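Local coordinates for protein fiber (Human adenovirus 26, PDB 6FJN) that forms, through its trimeric C-terminal knob domain, the part of the adenovirus fiber that probably attaches the virion to receptors on the host cell, at residues T122-N127 against I140-N145; V59-L64 against S74-K79; Y108-A113 against Q146-G151. All coordinates share one frame; numbering follows the deposited sequence. Where two conformers were deposited one is given.

Contact 1: residues T122-N127 against I140-N145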
loop_
_atom_site.group_PDB
_atom_site.type_symbol
_atom_site.label_atom_id
_atom_site.label_comp_id
_atom_site.label_asym_id
_atom_site.label_seq_id
_atom_site.Cartn_x
_atom_site.Cartn_y
_atom_site.Cartn_z
ATOM N N THR A 122 7.534 12.815 -5.792
ATOM C CA THR A 122 7.449 12.237 -7.141
ATOM C C THR A 122 7.870 10.790 -7.212
ATOM O O THR A 122 7.691 10.196 -8.286
ATOM C CB THR A 122 8.254 13.066 -8.148
ATOM O OG1 THR A 122 9.640 12.984 -7.853
ATOM C CG2 THR A 122 7.794 14.514 -8.234
ATOM N N LYS A 123 8.394 10.237 -6.127
ATOM C CA LYS A 123 8.814 8.849 -6.097
ATOM C C LYS A 123 8.154 8.129 -4.930
ATOM O O LYS A 123 7.836 8.712 -3.892
ATOM C CB LYS A 123 10.330 8.726 -5.999
ATOM C CG LYS A 123 11.008 9.127 -7.284
ATOM C CD LYS A 123 12.505 9.085 -7.211
ATOM C CE LYS A 123 13.186 9.375 -8.531
ATOM N NZ LYS A 123 14.672 9.270 -8.438
ATOM N N ILE A 124 8.031 6.815 -5.126
ATOM C CA ILE A 124 7.736 5.824 -4.097
ATOM C C ILE A 124 8.924 4.892 -4.046
ATOM O O ILE A 124 9.348 4.409 -5.115
ATOM C CB ILE A 124 6.470 5.013 -4.411
ATOM C CG1 ILE A 124 5.269 5.914 -4.550
ATOM C CG2 ILE A 124 6.275 3.911 -3.399
ATOM C CD1 ILE A 124 4.175 5.210 -5.329
ATOM N N ILE A 125 9.501 4.631 -2.865
ATOM C CA ILE A 125 10.594 3.684 -2.761
ATOM C C ILE A 125 10.226 2.676 -1.705
ATOM O O ILE A 125 9.813 3.060 -0.567
ATOM C CB ILE A 125 11.913 4.382 -2.415
ATOM C CG1 ILE A 125 12.353 5.265 -3.601
ATOM C CG2 ILE A 125 13.016 3.373 -2.110
ATOM C CD1 ILE A 125 13.533 6.157 -3.339
ATOM N N SER A 126 10.358 1.402 -2.009
ATOM C CA SER A 126 10.092 0.341 -1.025
ATOM C C SER A 126 10.876 -0.878 -1.414
ATOM O O SER A 126 11.760 -0.819 -2.310
ATOM C CB SER A 126 8.592 0.083 -0.949
ATOM O OG SER A 126 8.260 -0.733 0.166
ATOM N N ASN A 127 10.629 -2.012 -0.755
ATOM C CA ASN A 127 11.221 -3.276 -1.126
ATOM C C ASN A 127 10.192 -4.258 -1.633
ATOM O O ASN A 127 9.073 -4.328 -1.079
ATOM C CB ASN A 127 11.913 -3.932 0.070
ATOM C CG ASN A 127 13.188 -3.189 0.436
ATOM O OD1 ASN A 127 14.137 -3.321 -0.266
ATOM N ND2 ASN A 127 13.110 -2.191 1.301
ATOM N N ILE A 140 12.335 -1.262 -5.057
ATOM C CA ILE A 140 11.510 -0.742 -6.149
ATOM C C ILE A 140 11.407 0.774 -5.978
ATOM O O ILE A 140 11.099 1.271 -4.888
ATOM C CB ILE A 140 10.122 -1.387 -6.208
ATOM C CG1 ILE A 140 9.383 -0.940 -7.462
ATOM C CG2 ILE A 140 9.284 -1.221 -4.946
ATOM C CD1 ILE A 140 8.052 -1.633 -7.697
ATOM N N THR A 141 11.675 1.498 -7.072
ATOM C CA THR A 141 11.471 2.944 -7.115
ATOM C C THR A 141 10.455 3.215 -8.208
ATOM O O THR A 141 10.736 2.892 -9.401
ATOM C CB THR A 141 12.753 3.697 -7.438
ATOM O OG1 THR A 141 13.745 3.411 -6.442
ATOM C CG2 THR A 141 12.500 5.197 -7.424
ATOM N N ILE A 142 9.316 3.774 -7.865
ATOM C CA ILE A 142 8.311 4.199 -8.840
ATOM C C ILE A 142 8.410 5.700 -8.943
ATOM O O ILE A 142 8.360 6.381 -7.922
ATOM C CB ILE A 142 6.909 3.763 -8.465
ATOM C CG1 ILE A 142 6.887 2.271 -8.111
ATOM C CG2 ILE A 142 5.954 4.086 -9.601
ATOM C CD1 ILE A 142 5.537 1.731 -7.702
ATOM N N ALA A 143 8.539 6.236 -10.164
ATOM C CA ALA A 143 8.665 7.671 -10.360
ATOM C C ALA A 143 7.619 8.163 -11.302
ATOM O O ALA A 143 7.366 7.541 -12.346
ATOM C CB ALA A 143 10.056 8.049 -10.876
ATOM N N PHE A 144 7.038 9.322 -10.981
ATOM C CA PHE A 144 5.954 9.903 -11.754
ATOM C C PHE A 144 6.394 11.170 -12.453
ATOM O O PHE A 144 6.870 12.122 -11.813
ATOM C CB PHE A 144 4.778 10.225 -10.817
ATOM C CG PHE A 144 4.273 8.985 -10.114
ATOM C CD1 PHE A 144 3.558 8.016 -10.799
ATOM C CD2 PHE A 144 4.543 8.749 -8.791
ATOM C CE1 PHE A 144 3.156 6.851 -10.206
ATOM C CE2 PHE A 144 4.126 7.562 -8.170
ATOM C CZ PHE A 144 3.448 6.627 -8.909
ATOM N N ASN A 145 6.195 11.186 -13.782
ATOM C CA ASN A 145 6.419 12.365 -14.627
ATOM C C ASN A 145 7.841 12.889 -14.624
ATOM O O ASN A 145 8.078 14.043 -14.908
ATOM C CB ASN A 145 5.418 13.489 -14.331
ATOM C CG ASN A 145 3.990 13.092 -14.551
ATOM O OD1 ASN A 145 3.072 13.722 -13.901
ATOM N ND2 ASN A 145 3.709 12.154 -15.384
#
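Ile124 and Ile142 face each other as a hydrogen-bonded pair in the antiparallel hairpin of residues 122-127 and 140-145, whose strand axes come within 4.6 Å and run at 173° to each other. Their two amides and two carbonyls close a ring of paired bonds, Ile124 N to Ile142 O and Ile142 N to Ile124 O both at 2.8 Å. Ser126 and Ile140 repeat the pattern one pair further on, and at the other end Phe144 N reaches Thr122 O at 2.9 Å, the acceptor belonging to the residue just before strand 123-129. Between these rungs lie the non-hydrogen-bonded pairs Lys123-Ala143 and Ile125-Thr141, where CA-H groups lean on carbonyls, as Lys123 CA does on Ile142 O at 3.1 Å.

Alternation sorts the side chains onto two faces. With Ile124 lies its diagonal neighbour Phe144, whose CG stands anti to its own carbonyl carbon (chi1 -59°): methyl CD1 of Ile124 arrives at the ring edge, close to the ring plane, 3.7 Å from Phe144 CE2. On the face of Lys123 and Ile125, the Thr141 side chain lies beside that of Ile125 and points the same way, with Thr141 OG1 3.7 Å from Ile125 CG1. The extended Lys123 chain passes obliquely over the same threonine, its CD 3.9 Å from Thr141 CG2.

The hairpin is one margin of the sheet formed with strands 154-161 and 58-65 in the knob β-sandwich. Ile124 and Ile142 pack inward on Phe178 of strand 176-181, in the opposing sheet, whereas the other face turns to a second subunit, where Ile125 meets Tyr129 and Lys123 meets Ala132 of that neighbouring chain.

Contact 2: residues V59-L64 against S74-K79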
loop_
_atom_site.group_PDB
_atom_site.type_symbol
_atom_site.label_atom_id
_atom_site.label_comp_id
_atom_site.label_asym_id
_atom_site.label_seq_id
_atom_site.Cartn_x
_atom_site.Cartn_y
_atom_site.Cartn_z
ATOM N N VAL A 59 17.598 -2.032 -12.971
ATOM C CA VAL A 59 16.708 -2.197 -14.185
ATOM C C VAL A 59 15.573 -1.170 -14.191
ATOM O O VAL A 59 14.717 -1.190 -13.254
ATOM C CB VAL A 59 16.067 -3.599 -14.333
ATOM C CG1 VAL A 59 15.258 -3.632 -15.638
ATOM C CG2 VAL A 59 17.165 -4.654 -14.357
ATOM N N LYS A 60 15.520 -0.335 -15.241
ATOM C CA LYS A 60 14.482 0.667 -15.293
ATOM C C LYS A 60 13.485 0.341 -16.397
ATOM O O LYS A 60 13.869 0.217 -17.602
ATOM C CB LYS A 60 15.143 2.007 -15.585
ATOM C CG LYS A 60 14.228 3.212 -15.667
ATOM C CD LYS A 60 15.025 4.468 -16.022
ATOM C CE LYS A 60 14.089 5.652 -16.108
ATOM N NZ LYS A 60 14.928 6.844 -16.219
ATOM N N ILE A 61 12.235 0.259 -16.052
ATOM C CA ILE A 61 11.115 0.041 -16.986
ATOM C C ILE A 61 10.391 1.344 -17.151
ATOM O O ILE A 61 9.878 1.915 -16.170
ATOM C CB ILE A 61 10.157 -1.011 -16.412
ATOM C CG1 ILE A 61 10.858 -2.325 -16.081
ATOM C CG2 ILE A 61 8.955 -1.219 -17.338
ATOM C CD1 ILE A 61 11.640 -2.913 -17.220
ATOM N N SER A 62 10.327 1.866 -18.370
ATOM C CA SER A 62 9.733 3.166 -18.618
ATOM C C SER A 62 8.411 3.073 -19.372
ATOM O O SER A 62 8.362 2.489 -20.459
ATOM C CB SER A 62 10.634 4.005 -19.485
ATOM O OG SER A 62 11.843 4.265 -18.778
ATOM N N LEU A 63 7.352 3.662 -18.801
ATOM C CA LEU A 63 6.082 3.879 -19.500
ATOM C C LEU A 63 5.987 5.376 -19.766
ATOM O O LEU A 63 5.914 6.178 -18.827
ATOM C CB LEU A 63 4.887 3.409 -18.696
ATOM C CG LEU A 63 4.652 1.892 -18.629
ATOM C CD1 LEU A 63 5.795 1.087 -18.036
ATOM C CD2 LEU A 63 3.361 1.607 -17.907
ATOM N N LEU A 64 6.019 5.738 -21.045
ATOM C CA LEU A 64 5.935 7.133 -21.466
ATOM C C LEU A 64 4.594 7.327 -22.141
ATOM O O LEU A 64 4.175 6.464 -22.934
ATOM C CB LEU A 64 7.027 7.403 -22.503
ATOM C CG LEU A 64 8.448 7.014 -22.085
ATOM C CD1 LEU A 64 9.419 7.337 -23.239
ATOM C CD2 LEU A 64 8.882 7.713 -20.822
ATOM N N SER A 74 8.100 4.175 -27.860
ATOM C CA SER A 74 9.445 4.099 -27.311
ATOM C C SER A 74 9.511 3.633 -25.885
ATOM O O SER A 74 10.603 3.450 -25.334
ATOM C CB SER A 74 10.062 5.458 -27.476
ATOM O OG SER A 74 9.271 6.410 -26.830
ATOM N N SER A 75 8.365 3.353 -25.264
ATOM C CA SER A 75 8.312 2.771 -23.915
ATOM C C SER A 75 8.907 1.367 -23.874
ATOM O O SER A 75 8.988 0.699 -24.881
ATOM C CB SER A 75 6.871 2.693 -23.458
ATOM O OG SER A 75 6.262 3.986 -23.399
ATOM N N SER A 76 9.274 0.966 -22.660
ATOM C CA SER A 76 9.746 -0.399 -22.431
ATOM C C SER A 76 8.665 -1.443 -22.631
ATOM O O SER A 76 8.943 -2.592 -23.005
ATOM C CB SER A 76 10.208 -0.562 -20.979
ATOM O OG SER A 76 11.192 0.406 -20.637
ATOM N N LEU A 77 7.452 -1.058 -22.311
ATOM C CA LEU A 77 6.236 -1.894 -22.419
ATOM C C LEU A 77 5.655 -1.778 -23.810
ATOM O O LEU A 77 5.508 -0.659 -24.324
ATOM C CB LEU A 77 5.222 -1.389 -21.397
ATOM C CG LEU A 77 3.843 -2.039 -21.397
ATOM C CD1 LEU A 77 3.914 -3.524 -21.072
ATOM C CD2 LEU A 77 2.893 -1.317 -20.459
ATOM N N SER A 78 5.332 -2.909 -24.402
ATOM C CA SER A 78 4.609 -2.975 -25.677
ATOM C C SER A 78 3.147 -2.545 -25.558
ATOM O O SER A 78 2.414 -2.836 -24.593
ATOM C CB SER A 78 4.598 -4.417 -26.177
ATOM O OG SER A 78 3.630 -4.621 -27.213
ATOM N N LYS A 79 2.742 -1.781 -26.583
ATOM C CA LYS A 79 1.375 -1.304 -26.681
ATOM C C LYS A 79 0.329 -2.396 -26.946
ATOM O O LYS A 79 -0.849 -2.186 -26.620
ATOM C CB LYS A 79 1.297 -0.252 -27.763
ATOM C CG LYS A 79 2.017 1.037 -27.400
ATOM C CD LYS A 79 2.267 1.990 -28.552
ATOM C CE LYS A 79 0.959 2.439 -29.188
ATOM N NZ LYS A 79 0.085 3.208 -28.259
#
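Ser75 OG lies between two backbone groups, accepting the amide of Leu64 and also bonding to the carbonyl of Leu72. The bond from Leu64 N to Ser75 OG is 2.9 Å long and nearly straight. Ser75 OG stands anti to its own carbonyl carbon (chi1 -61°), which brings it up to the strand. Two residues back along strand 58-65, Ser76 grips Ser62 by both its backbone N and its O. Ser62 N points almost directly at Ser76 OG, 2.8 Å away at 173°, while Ser76 N returns a bond to Ser62 O at 2.8 Å in the carbonyl plane. A hydroxyl thus takes the place that a backbone carbonyl would hold in a regular antiparallel pair, and the irregular segment 74-79 is held at the strand edge while its touching part runs at 114° to it.

Carbon contacts fill in around these bonds. Ser76 CB lies 3.9 Å from Ile61 CG2, so the serine touches the strand with its methylene as well as its hydroxyl. Leu63 and Leu77 cross at an angle, meeting through their CD2 methyls at 3.9 Å. Near the other end, Leu64 CD1 comes to 3.7 Å from Ser74 OG.

Strand 58-65 is outermost in its sheet within the chain, and the 74-79 loop borders the side away from strand 154-161, to which Ile61 and Leu63 bond through their backbones. Leu63 also packs on Leu24 and Leu26 of strand 22-31, in the opposing sheet, and Ser76 carries the connection on to Lys15 by a backbone bond.

Contact 3: residues Y108-A113 against Q146-G151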
loop_
_atom_site.group_PDB
_atom_site.type_symbol
_atom_site.label_atom_id
_atom_site.label_comp_id
_atom_site.label_asym_id
_atom_site.label_seq_id
_atom_site.Cartn_x
_atom_site.Cartn_y
_atom_site.Cartn_z
ATOM N N TYR A 108 3.236 16.073 -9.347
ATOM C CA TYR A 108 4.438 15.421 -9.899
ATOM C C TYR A 108 4.879 16.164 -11.140
ATOM O O TYR A 108 4.618 15.740 -12.280
ATOM C CB TYR A 108 4.206 13.929 -10.179
ATOM C CG TYR A 108 3.379 13.222 -9.147
ATOM C CD1 TYR A 108 3.786 13.095 -7.850
ATOM C CD2 TYR A 108 2.151 12.646 -9.482
ATOM C CE1 TYR A 108 3.035 12.410 -6.908
ATOM C CE2 TYR A 108 1.387 11.959 -8.553
ATOM C CZ TYR A 108 1.824 11.836 -7.271
ATOM O OH TYR A 108 1.033 11.169 -6.358
ATOM N N PRO A 109 5.525 17.317 -10.969
ATOM C CA PRO A 109 5.890 18.107 -12.129
ATOM C C PRO A 109 7.071 17.490 -12.856
ATOM O O PRO A 109 7.923 16.846 -12.285
ATOM C CB PRO A 109 6.227 19.476 -11.530
ATOM C CG PRO A 109 6.639 19.159 -10.130
ATOM C CD PRO A 109 5.867 17.983 -9.698
ATOM N N LYS A 110 7.120 17.762 -14.148
ATOM C CA LYS A 110 8.269 17.397 -14.934
ATOM C C LYS A 110 9.498 18.109 -14.400
ATOM O O LYS A 110 9.415 19.229 -13.865
ATOM C CB LYS A 110 8.117 17.844 -16.391
ATOM C CG LYS A 110 6.877 17.303 -17.077
ATOM C CD LYS A 110 7.072 15.978 -17.733
ATOM C CE LYS A 110 7.050 16.174 -19.250
ATOM N NZ LYS A 110 7.765 15.049 -19.842
ATOM N N PRO A 111 10.662 17.502 -14.594
ATOM C CA PRO A 111 11.875 18.218 -14.191
ATOM C C PRO A 111 12.054 19.534 -14.927
ATOM O O PRO A 111 11.647 19.669 -16.100
ATOM C CB PRO A 111 12.989 17.283 -14.604
ATOM C CG PRO A 111 12.359 15.958 -14.756
ATOM C CD PRO A 111 10.983 16.229 -15.255
ATOM N N SER A 112 12.596 20.500 -14.217
ATOM C CA SER A 112 12.846 21.798 -14.813
ATOM C C SER A 112 13.975 22.450 -14.057
ATOM O O SER A 112 13.963 22.447 -12.823
ATOM C CB SER A 112 11.570 22.643 -14.744
ATOM O OG SER A 112 11.822 23.985 -15.093
ATOM N N ALA A 113 14.924 23.047 -14.789
ATOM C CA ALA A 113 16.048 23.770 -14.168
ATOM C C ALA A 113 15.598 24.995 -13.356
ATOM O O ALA A 113 16.395 25.558 -12.601
ATOM C CB ALA A 113 17.081 24.154 -15.216
ATOM N N GLN A 146 8.805 12.010 -14.333
ATOM C CA GLN A 146 10.202 12.437 -14.288
ATOM C C GLN A 146 10.946 12.219 -15.590
ATOM O O GLN A 146 12.080 12.670 -15.719
ATOM C CB GLN A 146 10.939 11.800 -13.104
ATOM C CG GLN A 146 10.282 12.147 -11.762
ATOM C CD GLN A 146 10.097 13.637 -11.612
ATOM O OE1 GLN A 146 11.088 14.394 -11.575
ATOM N NE2 GLN A 146 8.884 14.102 -11.670
ATOM N N GLU A 147 10.335 11.589 -16.593
ATOM C CA GLU A 147 10.942 11.429 -17.887
ATOM C C GLU A 147 10.620 12.610 -18.788
ATOM O O GLU A 147 9.550 13.170 -18.746
ATOM C CB GLU A 147 10.452 10.160 -18.566
ATOM C CG GLU A 147 10.779 8.899 -17.745
ATOM C CD GLU A 147 12.261 8.735 -17.509
ATOM O OE1 GLU A 147 13.023 8.685 -18.506
ATOM O OE2 GLU A 147 12.691 8.557 -16.361
ATOM N N THR A 148 11.587 12.939 -19.640
ATOM C CA THR A 148 11.358 13.858 -20.750
ATOM C C THR A 148 11.587 13.166 -22.148
ATOM O O THR A 148 11.300 13.811 -23.167
ATOM C CB THR A 148 12.271 15.077 -20.618
ATOM O OG1 THR A 148 13.598 14.600 -20.469
ATOM C CG2 THR A 148 11.885 15.875 -19.388
ATOM N N GLU A 149 12.030 11.891 -22.153
ATOM C CA GLU A 149 12.343 11.077 -23.374
ATOM C C GLU A 149 11.218 11.320 -24.386
ATOM O O GLU A 149 10.010 11.206 -24.046
ATOM C CB GLU A 149 12.490 9.554 -23.029
ATOM C CG GLU A 149 12.928 8.644 -24.191
ATOM C CD GLU A 149 13.189 7.165 -23.888
ATOM O OE1 GLU A 149 13.034 6.675 -22.757
ATOM O OE2 GLU A 149 13.548 6.437 -24.855
ATOM N N ASN A 150 11.592 11.627 -25.625
ATOM C CA ASN A 150 10.681 11.583 -26.757
ATOM C C ASN A 150 9.416 12.450 -26.687
ATOM O O ASN A 150 8.374 12.139 -27.248
ATOM C CB ASN A 150 10.395 10.106 -27.099
ATOM C CG ASN A 150 11.637 9.380 -27.713
ATOM O OD1 ASN A 150 12.638 10.001 -28.060
ATOM N ND2 ASN A 150 11.550 8.089 -27.834
ATOM N N GLY A 151 9.515 13.575 -26.014
ATOM C CA GLY A 151 8.384 14.517 -25.946
ATOM C C GLY A 151 7.219 14.042 -25.086
ATOM O O GLY A 151 6.125 14.569 -25.236
HETATM O O HOH W 1 8.888 15.571 -22.452
#
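Lys110 and Gln146 reach across the gap between two loops in opposite directions, each ending on a backbone carbonyl of the other loop. The lysine chain is bent at its second and third torsions (chi2 -89°, chi3 -109°), which place CD and CE, and its ammonium group comes to Glu147 O with NZ at 2.8 Å, in the plane of that carbonyl. The same NZ bonds to Cys152 O, and it donates to a water 2.9 Å away that in turn donates to Thr148 O. Three oxygens, two carbonyls and a water, thus hold the ammonium group, which binds the 146-151 loop by its main chain without using an acidic side chain.

Gln146 works the other way. Its CB leaves the backbone directed away from the 108-113 loop, a bend at chi2 brings CD back towards that loop, and NE2 stands 3.0 Å from Pro109 O. This donor is tilted 35° from the plane of the proline carbonyl. NE2 is shared with Phe144 O, and OE1 takes a bond from Asn118 ND2, which also binds Pro109 O; both ends of the amide are thus occupied, which should fix its rotation.

The Pro111 ring lies obliquely across the glutamine, its CG 3.4 Å from Gln146 O and 3.8 Å from Gln146 OE1. Pro111 CD is 4.2 Å from Thr148 CG2, a loose contact near the surface.

The patch is a surface junction of two loops, one preceding strand 123-129 and the other joining strands 137-144 and 154-161. Next to it, the ring of Tyr108 meets that of Phe144, and its OH bonds to Leu181 N of strand 176-181, while Glu147 N bonds to Ser155 OG of strand 154-161.

Contacts 1 and 2 belong to opposite margins of one four-stranded sheet, their centres 15 Å apart and their nearest atoms about 7 Å apart. Contact 3 touches both. It follows directly on contact 1 at Asn145-Gln146, and Thr122 CG2 also lies 3.6 Å from Gln146 NE2. It meets contact 2 through a salt bridge of 2.8 Å between Lys60 NZ and Glu147 OE2, and Leu64 packs on the same glutamate. The L-glutamate site seen crystallographically in this protein, not occupied in this chain, is near but separate: Phe144 lies about 9 Å from Thr182, and Pro109 about 9 Å from Gln183, side chain to side chain.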